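Local atomic coordinates of SidF, inhibitor of growth family, member 3 (Legionella pneumophila subsp. pneumophila, PDB entry 4FYE), a protein that acts as a Legionella phosphoinositide phosphatase, probably removing the 3-phosphate from phosphatidylinositol 3,4,5-trisphosphate. Residues E7-Y12 and M203-G208; T474-P479 and N601-L606. The protein carries 1 engineered substitution. One frame throughout, in Å; residues are numbered along the deposited sequence.

Contact 1: residues E7-Y12 and M203-G208; sequences ENIETY and MYIPCG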
loop_
_atom_site.group_PDB
_atom_site.type_symbol
_atom_site.label_atom_id
_atom_site.label_comp_id
_atom_site.label_asym_id
_atom_site.label_seq_id
_atom_site.Cartn_x
_atom_site.Cartn_y
_atom_site.Cartn_z
ATOM N N GLU A 7 14.786 -1.773 -14.808
ATOM C CA GLU A 7 15.592 -0.583 -14.721
ATOM C C GLU A 7 15.640 -0.130 -13.275
ATOM O O GLU A 7 14.790 -0.434 -12.469
ATOM C CB GLU A 7 14.965 0.510 -15.603
ATOM C CG GLU A 7 15.793 1.767 -15.804
ATOM C CD GLU A 7 17.078 1.513 -16.572
ATOM O OE1 GLU A 7 18.121 1.337 -15.890
ATOM O OE2 GLU A 7 17.032 1.490 -17.839
ATOM N N ASN A 8 16.665 0.616 -12.965
ATOM C CA ASN A 8 16.869 1.139 -11.655
ATOM C C ASN A 8 15.704 2.091 -11.340
ATOM O O ASN A 8 15.308 2.860 -12.193
ATOM C CB ASN A 8 18.206 1.852 -11.667
ATOM C CG ASN A 8 18.468 2.583 -10.409
ATOM O OD1 ASN A 8 19.000 2.017 -9.456
ATOM N ND2 ASN A 8 18.075 3.839 -10.366
ATOM N N ILE A 9 15.147 2.010 -10.129
ATOM C CA ILE A 9 13.982 2.790 -9.766
ATOM C C ILE A 9 14.250 4.300 -9.952
ATOM O O ILE A 9 13.442 5.002 -10.576
ATOM C CB ILE A 9 13.528 2.431 -8.331
ATOM C CG1 ILE A 9 12.026 2.124 -8.260
ATOM C CG2 ILE A 9 14.118 3.326 -7.222
ATOM C CD1 ILE A 9 11.082 3.045 -8.961
ATOM N N GLU A 10 15.397 4.787 -9.467
ATOM C CA GLU A 10 15.692 6.181 -9.579
ATOM C C GLU A 10 15.750 6.594 -11.035
ATOM O O GLU A 10 15.210 7.670 -11.388
ATOM C CB GLU A 10 17.002 6.587 -8.881
ATOM C CG GLU A 10 17.119 8.103 -8.835
ATOM C CD GLU A 10 18.454 8.680 -8.316
ATOM O OE1 GLU A 10 18.881 9.769 -8.828
ATOM O OE2 GLU A 10 19.062 8.069 -7.392
ATOM N N THR A 11 16.387 5.792 -11.903
ATOM C CA THR A 11 16.501 6.278 -13.277
ATOM C C THR A 11 15.099 6.271 -13.910
ATOM O O THR A 11 14.662 7.240 -14.519
ATOM C CB THR A 11 17.563 5.570 -14.157
ATOM O OG1 THR A 11 16.921 4.541 -14.898
ATOM C CG2 THR A 11 18.729 4.986 -13.359
ATOM N N TYR A 12 14.368 5.196 -13.721
ATOM C CA TYR A 12 12.976 5.233 -14.121
ATOM C C TYR A 12 12.144 6.437 -13.622
ATOM O O TYR A 12 11.453 7.090 -14.410
ATOM C CB TYR A 12 12.285 3.949 -13.775
ATOM C CG TYR A 12 10.919 3.788 -14.386
ATOM C CD1 TYR A 12 10.663 4.070 -15.743
ATOM C CD2 TYR A 12 9.888 3.297 -13.634
ATOM C CE1 TYR A 12 9.397 3.872 -16.307
ATOM C CE2 TYR A 12 8.634 3.071 -14.181
ATOM C CZ TYR A 12 8.389 3.358 -15.507
ATOM O OH TYR A 12 7.107 3.146 -15.977
ATOM N N MET A 203 4.082 9.291 -6.829
ATOM C CA MET A 203 3.568 8.467 -7.892
ATOM C C MET A 203 3.225 7.057 -7.424
ATOM O O MET A 203 3.652 6.654 -6.379
ATOM C CB MET A 203 4.541 8.427 -9.042
ATOM C CG MET A 203 5.978 8.209 -8.643
ATOM S SD MET A 203 6.945 7.985 -10.184
ATOM C CE MET A 203 7.443 9.644 -10.682
ATOM N N TYR A 204 2.344 6.389 -8.156
ATOM C CA TYR A 204 1.915 5.048 -7.940
ATOM C C TYR A 204 2.285 4.412 -9.249
ATOM O O TYR A 204 1.829 4.869 -10.341
ATOM C CB TYR A 204 0.382 4.935 -7.659
ATOM C CG TYR A 204 -0.099 5.297 -6.225
ATOM C CD1 TYR A 204 0.702 5.961 -5.328
ATOM C CD2 TYR A 204 -1.367 4.987 -5.812
ATOM C CE1 TYR A 204 0.269 6.268 -4.042
ATOM C CE2 TYR A 204 -1.840 5.332 -4.536
ATOM C CZ TYR A 204 -1.029 5.956 -3.650
ATOM O OH TYR A 204 -1.513 6.286 -2.387
ATOM N N ILE A 205 3.210 3.439 -9.154
ATOM C CA ILE A 205 3.624 2.682 -10.280
ATOM C C ILE A 205 3.067 1.301 -10.049
ATOM O O ILE A 205 3.312 0.698 -9.034
ATOM C CB ILE A 205 5.131 2.619 -10.392
ATOM C CG1 ILE A 205 5.745 4.014 -10.492
ATOM C CG2 ILE A 205 5.539 1.817 -11.638
ATOM C CD1 ILE A 205 7.240 3.951 -10.139
ATOM N N PRO A 206 2.262 0.817 -10.970
ATOM C CA PRO A 206 1.643 -0.490 -10.772
ATOM C C PRO A 206 2.732 -1.551 -10.767
ATOM O O PRO A 206 3.606 -1.580 -11.625
ATOM C CB PRO A 206 0.849 -0.700 -12.041
ATOM C CG PRO A 206 0.870 0.590 -12.790
ATOM C CD PRO A 206 2.066 1.349 -12.338
ATOM N N CYS A 207 2.653 -2.480 -9.858
ATOM C CA CYS A 207 3.601 -3.525 -9.943
ATOM C C CYS A 207 2.889 -4.807 -9.737
ATOM O O CYS A 207 1.693 -4.821 -9.465
ATOM C CB CYS A 207 4.648 -3.344 -8.842
ATOM S SG CYS A 207 3.845 -3.290 -7.256
ATOM N N GLY A 208 3.669 -5.873 -9.801
ATOM C CA GLY A 208 3.193 -7.207 -9.555
ATOM C C GLY A 208 3.193 -7.927 -10.879
ATOM O O GLY A 208 2.948 -7.325 -11.931
#
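I205 reaches both partners through its branching: CG2 lies anti to the backbone N, and CG1 is beside that N (chi1 -58°), with chi2 at 161° carrying CD1 out in a nearly extended arm. One side chain therefore offers two separate methyls to helix 9-16. On the helix, Y12 heads toward the strand from its CB, and with CG anti to the backbone N (chi1 -169°) its ring edge reaches I205. Its CE2 meets I205 CG2 at 4.2 Å, and that methyl sits at the ring edge, near the ring plane, rather than over a face. The two side chains run past one another in opposite directions. The second methyl takes I9: CD1 of I9 touches CD1 of I205 at 4.1 Å, methyl to methyl, although the I9 side chain does not start out straight at the strand. No hydrogen bond links the two segments, so van der Waals contact does the joining.

N8 holds the N-cap position, and the first turn is closed by the backbone bond from Y12 N to N8 O, 2.9 Å long. That turn carries I9 and Y12 on the flank facing the strand. The ring of Y12 is tethered at its far end, where OH hydrogen-bonds to D43. I9 also reaches R248 and I250 on strand 247-254 and I262 on strand 260-268, while Y12 rests on T184 of strand 184-189. Y204 meets the ring of H707 on the other side of the strand. This is helix-on-sheet packing: the N-terminal helix lies against one face of a mixed beta sheet.

Contact 2: residues T474-P479 and N601-L606; sequences TLLKGP and NSCAYL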
loop_
_atom_site.group_PDB
_atom_site.type_symbol
_atom_site.label_atom_id
_atom_site.label_comp_id
_atom_site.label_asym_id
_atom_site.label_seq_id
_atom_site.Cartn_x
_atom_site.Cartn_y
_atom_site.Cartn_z
ATOM N N THR A 474 21.478 3.326 25.645
ATOM C CA THR A 474 21.421 2.672 26.983
ATOM C C THR A 474 19.984 2.545 27.452
ATOM O O THR A 474 19.540 1.449 27.806
ATOM C CB THR A 474 22.227 3.449 28.051
ATOM O OG1 THR A 474 23.621 3.233 27.838
ATOM C CG2 THR A 474 21.859 3.013 29.503
ATOM N N LEU A 475 19.264 3.668 27.419
ATOM C CA LEU A 475 17.871 3.716 27.851
ATOM C C LEU A 475 16.909 2.927 26.970
ATOM O O LEU A 475 15.932 2.350 27.479
ATOM C CB LEU A 475 17.410 5.166 27.982
ATOM C CG LEU A 475 18.190 6.034 28.994
ATOM C CD1 LEU A 475 17.503 7.386 29.155
ATOM C CD2 LEU A 475 18.348 5.374 30.364
ATOM N N LEU A 476 17.184 2.888 25.664
ATOM C CA LEU A 476 16.255 2.244 24.741
ATOM C C LEU A 476 16.375 0.758 24.771
ATOM O O LEU A 476 15.475 0.061 24.302
ATOM C CB LEU A 476 16.441 2.722 23.308
ATOM C CG LEU A 476 15.838 4.078 22.960
ATOM C CD1 LEU A 476 15.512 4.058 21.478
ATOM C CD2 LEU A 476 14.608 4.419 23.806
ATOM N N LYS A 477 17.496 0.290 25.317
ATOM C CA LYS A 477 17.770 -1.131 25.474
ATOM C C LYS A 477 16.612 -1.806 26.171
ATOM O O LYS A 477 16.413 -2.998 26.015
ATOM C CB LYS A 477 19.052 -1.345 26.265
ATOM C CG LYS A 477 20.280 -1.633 25.412
ATOM C CD LYS A 477 20.282 -3.083 24.934
ATOM C CE LYS A 477 21.579 -3.445 24.220
ATOM N NZ LYS A 477 21.483 -4.684 23.385
ATOM N N GLY A 478 15.831 -1.025 26.909
ATOM C CA GLY A 478 14.709 -1.555 27.678
ATOM C C GLY A 478 15.124 -2.462 28.842
ATOM O O GLY A 478 16.301 -2.518 29.225
ATOM N N PRO A 479 14.160 -3.199 29.412
ATOM C CA PRO A 479 14.531 -4.131 30.468
ATOM C C PRO A 479 15.168 -5.415 29.927
ATOM O O PRO A 479 14.859 -5.842 28.830
ATOM C CB PRO A 479 13.199 -4.414 31.178
ATOM C CG PRO A 479 12.127 -4.016 30.217
ATOM C CD PRO A 479 12.733 -3.282 29.051
ATOM N N ASN A 601 15.979 9.276 13.857
ATOM C CA ASN A 601 14.609 9.097 13.420
ATOM C C ASN A 601 14.053 7.756 13.871
ATOM O O ASN A 601 12.923 7.701 14.341
ATOM C CB ASN A 601 14.449 9.385 11.916
ATOM C CG ASN A 601 14.356 10.878 11.629
ATOM O OD1 ASN A 601 13.882 11.690 12.473
ATOM N ND2 ASN A 601 14.793 11.266 10.448
ATOM N N SER A 602 14.878 6.708 13.752
ATOM C CA SER A 602 14.660 5.407 14.347
ATOM C C SER A 602 14.245 5.554 15.780
ATOM O O SER A 602 13.199 5.057 16.165
ATOM C CB SER A 602 15.963 4.633 14.344
ATOM O OG SER A 602 16.295 4.175 13.049
ATOM N N CYS A 603 15.048 6.234 16.589
ATOM C CA CYS A 603 14.675 6.416 17.979
ATOM C C CYS A 603 13.361 7.178 18.123
ATOM O O CYS A 603 12.502 6.805 18.939
ATOM C CB CYS A 603 15.771 7.156 18.735
ATOM S SG CYS A 603 17.281 6.206 18.724
ATOM N N ALA A 604 13.181 8.228 17.318
ATOM C CA ALA A 604 12.006 9.067 17.498
ATOM C C ALA A 604 10.788 8.289 17.124
ATOM O O ALA A 604 9.831 8.324 17.870
ATOM C CB ALA A 604 12.089 10.379 16.736
ATOM N N TYR A 605 10.823 7.547 16.020
ATOM C CA TYR A 605 9.642 6.766 15.625
ATOM C C TYR A 605 9.298 5.724 16.675
ATOM O O TYR A 605 8.157 5.612 17.105
ATOM C CB TYR A 605 9.807 6.112 14.261
ATOM C CG TYR A 605 9.778 7.118 13.111
ATOM C CD1 TYR A 605 8.747 8.069 13.003
ATOM C CD2 TYR A 605 10.757 7.090 12.112
ATOM C CE1 TYR A 605 8.728 8.964 11.948
ATOM C CE2 TYR A 605 10.775 7.994 11.057
ATOM C CZ TYR A 605 9.775 8.927 10.979
ATOM O OH TYR A 605 9.788 9.799 9.932
ATOM N N LEU A 606 10.296 4.990 17.149
ATOM C CA LEU A 606 9.990 3.977 18.145
ATOM C C LEU A 606 9.358 4.579 19.423
ATOM O O LEU A 606 8.296 4.168 19.866
ATOM C CB LEU A 606 11.252 3.240 18.514
ATOM C CG LEU A 606 11.136 1.756 18.897
ATOM C CD1 LEU A 606 12.127 1.497 20.042
ATOM C CD2 LEU A 606 9.730 1.231 19.211
#
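The apolar packing centres on L476, whose CD1 is the atom that meets both partners on helix 590-614. It lies 3.9 Å from SG of C603 and 4.1 Å from CB of the same cysteine, so the methyl rests alongside the short CB-SG arm. The fit comes from both sides: L476 points at the other helix with CG beside its backbone N (chi1 -78°), while C603 turns SG anti to its carbonyl carbon (chi1 -62°). One turn further along, L606 adds a looser touch, its CD1 standing 4.5 Å from CD1 of L476. C603 and L606, three residues apart, thus form one strip of the helix surface, and a single leucine leans on it. The closest pair of CA atoms, those of L476 and C603, is 8.1 Å apart.

No hydrogen bond crosses this contact; helical bonds hold 601-606, running from Y605 N to N601 O (2.7 Å) and from L606 N to S602 O (3.1 Å). On other flanks of the helix, the side-chain amide of N601 bonds to backbone atoms of G673 and Y675, and Y605 OH to N663. In 474-479 the chain turns away at G478, which has positive phi.

As for charge, K477 NZ forms a salt bridge with D457. That aspartate belongs to helix 438-458, which also supplies L456 against both L476 and C603 and V452 against L606. I568 of the long helix 522-583 packs on L476 too, so the contact is a buried meeting of several helices, with helix 626-637 against another flank of helix 590-614.

Overall arrangement
The two contacts are separate packing sites in one chain: their centres are 33 Å apart and their nearest atoms about 17 Å, without touching. Contact 1 closes before contact 2 opens along the sequence. The first joins a helix to a sheet, 14 Å from the centre of the chain; the second joins helices, 27 Å out. Helix 652-668 connects the two neighbourhoods: its Q654 bonds to Y204 and its N663 to Y605, residues of the two segments that do not themselves touch across the contacts. Consistent with the CX5R family, the catalytic P-loop probably lies just before this helix, between it and strand 641-645.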